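Local coordinates for neuraminidase (Influenza A virus, PDB 4GDI), which is a neuraminidase-like surface glycoprotein of bat influenza A virus that may remove terminal sialic acids from glycoconjugates, although its putative active site has diverged, at residues A[46-50]-A[51-55]; A[87-90]-A[91-94]; A[309-312]-A[313-316]; A[213-216]-A[217-220]; A[345-348]-A[349-352]. All coordinates share one frame; numbering follows the deposited sequence.

Contact 1: A[46-50]-A[51-55]; sequences VSCDL and TSCFK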
# COMPACT_ATOMS: atom_id res chain seq x y z
N VAL A 46 17.99 -12.07 3.11
CA VAL A 46 16.98 -11.53 4.00
C VAL A 46 17.62 -10.69 5.09
O VAL A 46 18.70 -11.03 5.59
CB VAL A 46 16.15 -12.66 4.65
CG1 VAL A 46 15.18 -12.06 5.69
CG2 VAL A 46 15.38 -13.47 3.60
N SER A 47 16.95 -9.62 5.50
CA SER A 47 17.40 -8.83 6.66
C SER A 47 16.19 -8.10 7.25
O SER A 47 15.28 -7.71 6.51
CB SER A 47 18.50 -7.84 6.24
OG SER A 47 19.22 -7.36 7.36
N CYS A 48 16.20 -7.92 8.56
CA CYS A 48 15.01 -7.44 9.28
C CYS A 48 15.26 -6.13 10.03
O CYS A 48 16.39 -5.85 10.47
CB CYS A 48 14.57 -8.50 10.29
SG CYS A 48 14.64 -10.22 9.70
N ASP A 49 14.21 -5.32 10.17
CA ASP A 49 14.25 -4.23 11.13
C ASP A 49 13.73 -4.79 12.44
O ASP A 49 13.75 -6.01 12.63
CB ASP A 49 13.48 -2.96 10.64
CG ASP A 49 12.00 -3.21 10.30
OD1 ASP A 49 11.34 -4.11 10.89
OD2 ASP A 49 11.50 -2.47 9.44
N LEU A 50 13.29 -3.93 13.37
CA LEU A 50 12.80 -4.42 14.66
C LEU A 50 11.37 -4.96 14.60
O LEU A 50 10.85 -5.49 15.58
CB LEU A 50 12.87 -3.33 15.72
CG LEU A 50 14.25 -2.75 16.02
CD1 LEU A 50 14.17 -1.74 17.17
CD2 LEU A 50 15.22 -3.86 16.35
N THR A 51 10.74 -4.85 13.44
CA THR A 51 9.36 -5.25 13.31
C THR A 51 9.15 -6.41 12.35
O THR A 51 8.44 -7.37 12.66
CB THR A 51 8.52 -4.07 12.81
OG1 THR A 51 8.44 -3.10 13.85
CG2 THR A 51 7.12 -4.52 12.42
N SER A 52 9.75 -6.32 11.17
CA SER A 52 9.58 -7.34 10.14
C SER A 52 10.82 -7.52 9.28
O SER A 52 11.82 -6.81 9.43
CB SER A 52 8.37 -7.01 9.27
OG SER A 52 8.52 -5.74 8.67
N CYS A 53 10.75 -8.47 8.35
CA CYS A 53 11.91 -8.84 7.55
C CYS A 53 11.65 -8.59 6.07
O CYS A 53 10.50 -8.54 5.63
CB CYS A 53 12.28 -10.30 7.81
SG CYS A 53 12.64 -10.61 9.53
N PHE A 54 12.73 -8.41 5.33
CA PHE A 54 12.66 -8.04 3.93
C PHE A 54 13.58 -8.93 3.11
O PHE A 54 14.58 -9.45 3.61
CB PHE A 54 13.05 -6.57 3.72
CG PHE A 54 12.18 -5.60 4.48
CD1 PHE A 54 12.45 -5.30 5.81
CD2 PHE A 54 11.08 -5.01 3.87
CE1 PHE A 54 11.64 -4.41 6.53
CE2 PHE A 54 10.25 -4.13 4.58
CZ PHE A 54 10.55 -3.83 5.92
N LYS A 55 13.22 -9.09 1.84
CA LYS A 55 14.08 -9.68 0.83
C LYS A 55 14.79 -8.56 0.09
O LYS A 55 14.16 -7.71 -0.53
CB LYS A 55 13.24 -10.51 -0.15
CG LYS A 55 14.04 -11.07 -1.31
CD LYS A 55 13.21 -12.04 -2.15
CE LYS A 55 13.12 -11.58 -3.60
NZ LYS A 55 12.00 -12.24 -4.34
O HOH W 1 8.82 -2.75 9.07
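Cys48 and Cys53 each swing SG to the side of the backbone N, opposite the carbonyl carbon (chi1 -41° and -58°), so that the two sulfurs meet across the neck of a beta hairpin made by strand 44-48 and strand 53-64. The hairpin belongs to one of the sheets of the neuraminidase beta-propeller. The disulfide, Cys48 SG to Cys53 SG 2.0 Å with a chi3 of 96°, spans a non-hydrogen-bonded antiparallel pair whose CA atoms, Cys48 and Cys53, stand only 3.8 Å apart. One step further from the turn, Ser47 and Phe54 form a hydrogen-bonded pair through their main-chain N and O atoms.

The tip illustrates how a single carboxylate can organise a tight reversal. Asp49 tucks CG into the cleft between its own N and C atoms, which folds the side chain back over the loop. OD1 of Asp49 then receives Thr51 N at 2.7 Å, completing an Asx turn, and accepts Ser52 N at the same distance of 2.7 Å in an almost straight bond. Asp49 N returns a bond to Ser52 O, closing the loop from the backbone side.

Phe54 also packs against Trp111 of strand 111-117, and Lys81 makes a cation-pi contact with its ring. The Asp49 carboxylate stands nearly perpendicular to this ring and meets it at the rim, OD2 lying 3.5 Å from Phe54 CE1. OD2 has a further partner: a water donates to Asp49 OD2 at 2.7 Å and is also hydrogen-bonded to Ser52 OG.

Contact 2: A[87-90]-A[91-94]; sequences ASTL and STSE
Thr92 and Thr89 share the polar centre of a type I beta turn, Thr89 to Thr92, in the loop between strand 78-83 and strand 94-98. Thr92 OG1 is gripped three times: it donates to Ala87 O at 2.6 Å, in the plane of that carbonyl, while Thr89 N donates to Thr92 OG1 at 2.9 Å and Thr89 OG1 does so at 3.1 Å. The hydroxyl sits between the backbone N and carbonyl carbon of Thr92 (chi1 62°), which turns it back towards the incoming chain. Thr89 OG1 is an acceptor too, taking Ser91 N at 3.2 Å in an ST turn.

The main chain is served with equal economy. Thr89 O accepts both Thr92 N, from well above the carbonyl plane, and Ser93 N, more nearly in line at 3.0 Å. A water bridges two further carbonyls, donating to Leu90 O and, at 2.7 Å, to Ser93 O. Ser88 OG and Ser93 OG both hydrogen-bond to Thr82 OG1 on strand 78-83.

Ser91 packs on Ser91 of two neighbouring subunits, and Leu90 on Pro35 of one of them. Internal hydroxyl bonding probably gives a loop without regular secondary structure a defined shape where it meets the other subunits of the tetramer.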
# COMPACT_ATOMS: atom_id res chain seq x y z
N ALA A 87 5.08 -11.11 -2.78
CA ALA A 87 5.79 -11.29 -4.04
C ALA A 87 6.39 -9.96 -4.49
O ALA A 87 5.84 -8.89 -4.22
CB ALA A 87 4.84 -11.82 -5.10
N SER A 88 7.52 -10.05 -5.18
CA SER A 88 8.21 -8.87 -5.69
C SER A 88 7.58 -8.38 -7.01
O SER A 88 7.76 -8.97 -8.08
CB SER A 88 9.70 -9.17 -5.86
OG SER A 88 10.34 -9.34 -4.59
N THR A 89 6.81 -7.31 -6.91
CA THR A 89 6.18 -6.70 -8.06
C THR A 89 6.44 -5.20 -8.02
O THR A 89 6.97 -4.68 -7.04
CB THR A 89 4.66 -6.86 -8.01
OG1 THR A 89 4.14 -5.99 -7.00
CG2 THR A 89 4.28 -8.31 -7.71
N LEU A 90 6.03 -4.51 -9.07
CA LEU A 90 6.22 -3.07 -9.18
C LEU A 90 5.52 -2.29 -8.07
O LEU A 90 5.92 -1.18 -7.75
CB LEU A 90 5.70 -2.58 -10.53
CG LEU A 90 6.50 -3.03 -11.74
CD1 LEU A 90 5.83 -2.51 -13.00
CD2 LEU A 90 7.95 -2.54 -11.64
N SER A 91 4.47 -2.87 -7.51
CA SER A 91 3.71 -2.21 -6.45
C SER A 91 4.28 -2.50 -5.06
O SER A 91 4.08 -1.71 -4.14
CB SER A 91 2.25 -2.68 -6.48
OG SER A 91 1.71 -2.62 -7.78
N THR A 92 4.97 -3.62 -4.90
CA THR A 92 5.39 -4.06 -3.58
C THR A 92 6.88 -3.88 -3.31
O THR A 92 7.33 -4.02 -2.18
CB THR A 92 5.08 -5.55 -3.38
OG1 THR A 92 5.81 -6.30 -4.35
CG2 THR A 92 3.60 -5.82 -3.56
N SER A 93 7.66 -3.62 -4.36
CA SER A 93 9.11 -3.61 -4.25
C SER A 93 9.65 -2.21 -4.40
O SER A 93 9.15 -1.44 -5.20
CB SER A 93 9.75 -4.50 -5.34
OG SER A 93 9.37 -5.85 -5.19
N GLU A 94 10.67 -1.89 -3.61
CA GLU A 94 11.27 -0.56 -3.64
C GLU A 94 12.67 -0.67 -4.22
O GLU A 94 13.46 -1.51 -3.80
CB GLU A 94 11.34 -0.00 -2.22
CG GLU A 94 12.21 1.21 -2.05
CD GLU A 94 12.31 1.66 -0.60
OE1 GLU A 94 11.76 0.96 0.27
OE2 GLU A 94 12.94 2.71 -0.35
O HOH W 2 6.88 0.04 -5.20

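Contact 3: A[309-312]-A[313-316]; sequences SYEL and FSNK
Leu312 and Phe313 form a classic beta bulge, two successive residues that both face Phe291 on the neighbouring strand 289-296. The backbone bends in the manner of such bulges: Leu312 is nearly helical, with psi -39°, and Phe313 is extended again. The kink presents the Leu312 carbonyl to the next side chain. Phe313 carries its ring beside its own backbone N (chi1 -66°), and Leu312 O comes over one face of that ring, 3.5 Å from CG of Phe313. Leu312 CB also reaches Phe313 CD2 at 4.1 Å.

The bulge falls where the propeller chain changes sheets, leaving strand 309-311, an outer strand of one sheet, and turning through 314-316 into strand 317-324 of another. Both apolar side chains touch strand 338-346 of that second sheet, Leu312 on Phe339 and Phe313 on Leu341 and Ile343. Beyond the bulge, the carboxylate of Asp372 takes hydrogen bonds from the backbone N of Ser314, Asn315 and Lys316.

Glu311 leaves the strand with CG anti to its backbone N (chi1 -175°) and extends towards the corner, its CG lying 3.4 Å from Phe313 O. Its OE2 forms a salt bridge with Lys283, whereas the spacing modelled between this oxygen and Ser314 OG is too short to be relied on. Lys316, at the end of the turn, pairs through NZ with OE2 of Glu76 in a neighbouring subunit.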
# COMPACT_ATOMS: atom_id res chain seq x y z
N SER A 309 19.66 -35.31 12.20
CA SER A 309 19.81 -35.09 10.78
C SER A 309 18.44 -34.88 10.13
O SER A 309 17.49 -35.61 10.40
CB SER A 309 20.53 -36.28 10.14
OG SER A 309 20.67 -36.07 8.75
N TYR A 310 18.35 -33.86 9.30
CA TYR A 310 17.07 -33.47 8.72
C TYR A 310 17.20 -33.23 7.23
O TYR A 310 17.92 -32.32 6.80
CB TYR A 310 16.56 -32.19 9.35
CG TYR A 310 16.09 -32.28 10.77
CD1 TYR A 310 14.92 -32.94 11.09
CD2 TYR A 310 16.80 -31.65 11.79
CE1 TYR A 310 14.48 -33.00 12.40
CE2 TYR A 310 16.37 -31.71 13.10
CZ TYR A 310 15.21 -32.38 13.40
OH TYR A 310 14.78 -32.43 14.71
N GLU A 311 16.49 -34.01 6.44
CA GLU A 311 16.50 -33.85 5.02
C GLU A 311 15.33 -32.94 4.72
O GLU A 311 14.21 -33.40 4.53
CB GLU A 311 16.35 -35.21 4.34
CG GLU A 311 16.47 -35.17 2.83
CD GLU A 311 16.59 -36.57 2.24
OE1 GLU A 311 17.30 -37.41 2.84
OE2 GLU A 311 15.98 -36.83 1.18
N LEU A 312 15.58 -31.63 4.70
CA LEU A 312 14.52 -30.65 4.53
C LEU A 312 13.92 -30.71 3.13
O LEU A 312 12.71 -30.57 2.95
CB LEU A 312 15.05 -29.24 4.81
CG LEU A 312 15.49 -28.98 6.25
CD1 LEU A 312 15.97 -27.51 6.38
CD2 LEU A 312 14.36 -29.29 7.23
N PHE A 313 14.78 -30.92 2.14
CA PHE A 313 14.34 -31.18 0.77
C PHE A 313 15.11 -32.40 0.25
O PHE A 313 16.26 -32.60 0.63
CB PHE A 313 14.63 -29.97 -0.12
CG PHE A 313 13.83 -28.75 0.22
CD1 PHE A 313 12.54 -28.58 -0.25
CD2 PHE A 313 14.38 -27.75 1.01
CE1 PHE A 313 11.80 -27.45 0.07
CE2 PHE A 313 13.65 -26.61 1.33
CZ PHE A 313 12.36 -26.46 0.86
N SER A 314 14.50 -33.19 -0.62
CA SER A 314 15.21 -34.33 -1.22
C SER A 314 15.53 -34.09 -2.68
O SER A 314 16.67 -34.25 -3.10
CB SER A 314 14.40 -35.62 -1.11
OG SER A 314 14.16 -35.96 0.24
N ASN A 315 14.51 -33.71 -3.44
CA ASN A 315 14.65 -33.58 -4.88
C ASN A 315 14.60 -32.15 -5.41
O ASN A 315 15.15 -31.87 -6.47
CB ASN A 315 13.58 -34.43 -5.57
CG ASN A 315 13.77 -35.91 -5.33
OD1 ASN A 315 14.86 -36.45 -5.54
ND2 ASN A 315 12.72 -36.58 -4.87
N LYS A 316 13.95 -31.24 -4.69
CA LYS A 316 13.85 -29.85 -5.16
C LYS A 316 15.25 -29.31 -5.41
O LYS A 316 16.18 -29.60 -4.66
CB LYS A 316 13.14 -28.96 -4.13
CG LYS A 316 11.82 -28.40 -4.63
CD LYS A 316 11.13 -27.55 -3.55
CE LYS A 316 9.72 -27.14 -3.97
NZ LYS A 316 9.62 -26.81 -5.43

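Contact 4: A[213-216]-A[217-220]; sequences GTNL and WNDA. With CA (calcium ion), chain R.
Asn215 turns its side chain back onto residues 217-219 to make an Asx turn at a calcium site, just after strand 208-214 in the propeller. Its CB rests 3.7 Å from CB of Asp219. CG lies anti to the backbone N (chi1 -173°), which points the amide into the bend of the loop and sets CG against CB of Asp219 and near OD1 of Asn218.

At the tip the two branches divide the work. OD1 accepts twice: Trp217 N approaches Asn215 OD1 in the carbonyl plane at 2.8 Å, and Asn218 N reaches the same oxygen from above that plane at 3.1 Å. ND2 also has two partners. It donates to Asn218 OD1 at 2.9 Å, nearly in line with that C=O, though the bond is bent at the hydrogen and Asn218 OD1 lies 27° out of the Asn215 amide plane. Its other partner is a water 2.9 Å from Asn215 ND2, which donates in turn to Asp219 OD2, while Asp219 OD1 is taken up by Lys221 N and Ala259 N. ND2 of Asn218 lies over the centre of the Trp217 ring face and donates to Gly194 O.

This bonding of the Asn215 amide is consistent with a loop held so that two backbone carbonyls face one metal. Asp245, Gly263 and Gly265 complete the protein ligands. The calcium ion is bound by Asn215 O at 2.3 Å, by Asp219 O at 2.3 Å and by a water at 2.4 Å.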
# COMPACT_ATOMS: atom_id res chain seq x y z
N GLY A 213 32.27 -18.76 4.85
CA GLY A 213 32.70 -18.38 3.52
C GLY A 213 32.46 -19.45 2.48
O GLY A 213 32.01 -20.56 2.78
N THR A 214 32.74 -19.09 1.23
CA THR A 214 32.73 -20.04 0.12
C THR A 214 34.08 -19.91 -0.56
O THR A 214 34.48 -18.82 -0.97
CB THR A 214 31.61 -19.74 -0.86
OG1 THR A 214 30.35 -19.97 -0.23
CG2 THR A 214 31.71 -20.65 -2.13
N ASN A 215 34.82 -21.02 -0.63
CA ASN A 215 36.12 -21.02 -1.28
C ASN A 215 35.95 -21.48 -2.73
O ASN A 215 35.69 -22.65 -2.98
CB ASN A 215 37.10 -21.94 -0.54
CG ASN A 215 38.52 -21.86 -1.08
OD1 ASN A 215 38.74 -21.62 -2.26
ND2 ASN A 215 39.50 -22.05 -0.20
N LEU A 216 36.11 -20.56 -3.67
CA LEU A 216 35.87 -20.83 -5.09
C LEU A 216 37.12 -21.34 -5.80
O LEU A 216 37.10 -21.65 -7.00
CB LEU A 216 35.40 -19.55 -5.78
CG LEU A 216 34.05 -18.97 -5.34
CD1 LEU A 216 33.71 -17.73 -6.17
CD2 LEU A 216 32.95 -20.01 -5.47
N TRP A 217 38.21 -21.42 -5.05
CA TRP A 217 39.52 -21.72 -5.60
C TRP A 217 39.91 -23.18 -5.40
O TRP A 217 39.99 -23.94 -6.37
CB TRP A 217 40.55 -20.81 -4.93
CG TRP A 217 41.95 -21.11 -5.28
CD1 TRP A 217 42.40 -21.85 -6.33
CD2 TRP A 217 43.12 -20.69 -4.56
NE1 TRP A 217 43.77 -21.90 -6.32
CE2 TRP A 217 44.24 -21.20 -5.24
CE3 TRP A 217 43.32 -19.92 -3.40
CZ2 TRP A 217 45.54 -20.98 -4.80
CZ3 TRP A 217 44.61 -19.70 -2.97
CH2 TRP A 217 45.71 -20.23 -3.67
N ASN A 218 40.15 -23.56 -4.15
CA ASN A 218 40.76 -24.84 -3.84
C ASN A 218 40.19 -25.54 -2.61
O ASN A 218 40.94 -26.19 -1.89
CB ASN A 218 42.25 -24.63 -3.61
CG ASN A 218 42.53 -23.59 -2.54
OD1 ASN A 218 41.60 -23.10 -1.89
ND2 ASN A 218 43.80 -23.26 -2.35
N ASP A 219 38.89 -25.41 -2.35
CA ASP A 219 38.31 -26.09 -1.18
C ASP A 219 36.84 -26.35 -1.35
O ASP A 219 36.09 -25.49 -1.79
CB ASP A 219 38.55 -25.29 0.11
CG ASP A 219 38.42 -26.14 1.38
OD1 ASP A 219 38.07 -27.34 1.30
OD2 ASP A 219 38.66 -25.59 2.48
N ALA A 220 36.44 -27.56 -0.95
CA ALA A 220 35.05 -27.95 -0.94
C ALA A 220 34.51 -27.97 0.49
O ALA A 220 33.32 -28.17 0.70
CB ALA A 220 34.89 -29.33 -1.61
CA CA R . 34.71 -24.65 -3.48
O HOH W 3 39.18 -22.94 2.54
O HOH W 4 33.90 -26.80 -4.24

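Contact 5: A[345-348]-A[349-352]; sequences DQTV and GLGM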
# COMPACT_ATOMS: atom_id res chain seq x y z
N ASP A 345 13.22 -22.95 -9.65
CA ASP A 345 12.04 -23.43 -10.36
C ASP A 345 12.22 -23.24 -11.87
O ASP A 345 12.76 -22.22 -12.33
CB ASP A 345 10.80 -22.66 -9.88
CG ASP A 345 10.55 -22.81 -8.38
OD1 ASP A 345 10.54 -23.96 -7.89
OD2 ASP A 345 10.38 -21.77 -7.70
N GLN A 346 11.79 -24.23 -12.64
CA GLN A 346 11.88 -24.14 -14.10
C GLN A 346 10.65 -23.40 -14.64
O GLN A 346 9.53 -23.67 -14.23
CB GLN A 346 11.97 -25.53 -14.72
CG GLN A 346 12.24 -25.51 -16.23
CD GLN A 346 13.55 -24.82 -16.57
OE1 GLN A 346 14.55 -25.00 -15.89
NE2 GLN A 346 13.53 -24.02 -17.64
N THR A 347 10.87 -22.46 -15.55
CA THR A 347 9.73 -21.77 -16.15
C THR A 347 9.65 -22.09 -17.64
O THR A 347 10.62 -22.52 -18.25
CB THR A 347 9.78 -20.23 -15.94
OG1 THR A 347 10.70 -19.64 -16.86
CG2 THR A 347 10.20 -19.90 -14.48
N VAL A 348 8.48 -21.87 -18.23
CA VAL A 348 8.28 -22.23 -19.62
C VAL A 348 8.89 -21.18 -20.54
O VAL A 348 9.42 -21.52 -21.60
CB VAL A 348 6.79 -22.47 -19.94
CG1 VAL A 348 5.97 -21.20 -19.73
CG2 VAL A 348 6.63 -22.99 -21.36
N GLY A 349 8.88 -19.92 -20.12
CA GLY A 349 9.25 -18.83 -21.02
C GLY A 349 10.43 -17.93 -20.66
O GLY A 349 10.77 -17.04 -21.44
N LEU A 350 11.06 -18.13 -19.51
CA LEU A 350 12.21 -17.30 -19.16
C LEU A 350 13.24 -18.00 -18.27
O LEU A 350 13.96 -17.35 -17.51
CB LEU A 350 11.74 -15.99 -18.52
CG LEU A 350 10.65 -16.11 -17.46
CD1 LEU A 350 11.24 -16.64 -16.17
CD2 LEU A 350 9.95 -14.77 -17.27
N GLY A 351 13.31 -19.31 -18.39
CA GLY A 351 14.38 -20.08 -17.80
C GLY A 351 14.23 -20.35 -16.32
O GLY A 351 13.14 -20.31 -15.77
N MET A 352 15.37 -20.62 -15.68
CA MET A 352 15.41 -20.96 -14.27
C MET A 352 15.29 -19.70 -13.43
O MET A 352 16.03 -18.73 -13.64
CB MET A 352 16.73 -21.67 -13.95
CG MET A 352 16.86 -22.08 -12.49
SD MET A 352 17.08 -23.86 -12.25
CE MET A 352 15.52 -24.49 -12.89
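Thr347 and Gly351 meet through one carbonyl oxygen that takes two hydrogen bonds. Thr347 OG1 donates to Gly351 O at 2.8 Å, in the carbonyl plane and on a lone pair; Thr347 N reaches Gly351 O at 3.1 Å from above that plane. With chi1 at 79° the hydroxyl is flanked by both main-chain arms of its residue, and from there it also accepts Leu350 N, 3.1 Å from Thr347 OG1. Leu350 crosses the threonine at a slant, its CD1 3.1 Å from Thr347 OG1 and near CG2.

These bonds close the reversal linking strand 338-346 to strand 352-362, antiparallel neighbours in a propeller sheet. Gly351 adopts a positive phi of 79°, a conformation that suits glycine.

At the mouth of the loop Gln346 and Met352 cross at about a right angle, with Met352 CE 3.2 Å from Gln346 OE1. The other branch of this amide, NE2, makes a weak bond to Thr347 O. Next to it, Met352 CA offers a CA-H...O contact to Asp345 O at 3.5 Å. Further out, backbone bonding pairs Asp345 with Ile353, on which Thr347 also packs, and ties Val348 to Pro32.

Along the chain the contacts run 1, 2, 4, 3, 5, all within one neuraminidase propeller. Contact 1 is a hairpin of the sheet containing strands 53-64 and 78-83, and contact 2 a loop between two of its strands; their centres are 15 Å apart and a weak hydrogen bond, Lys55 NZ to Ser88 OG, joins them. Contact 3 leaves the sheet of strand 309-311 for that of strand 317-324, where contact 5 closes a reversal; centres 23 Å apart are bridged by a long, weak Lys316–Asp345 ion pair. Contact 4 lies at the loop joining strands 208-214 and 224-228, across the chain's centre from contacts 1 and 2. Local turns thus join strands within sheets and, at contact 3, one sheet to the next.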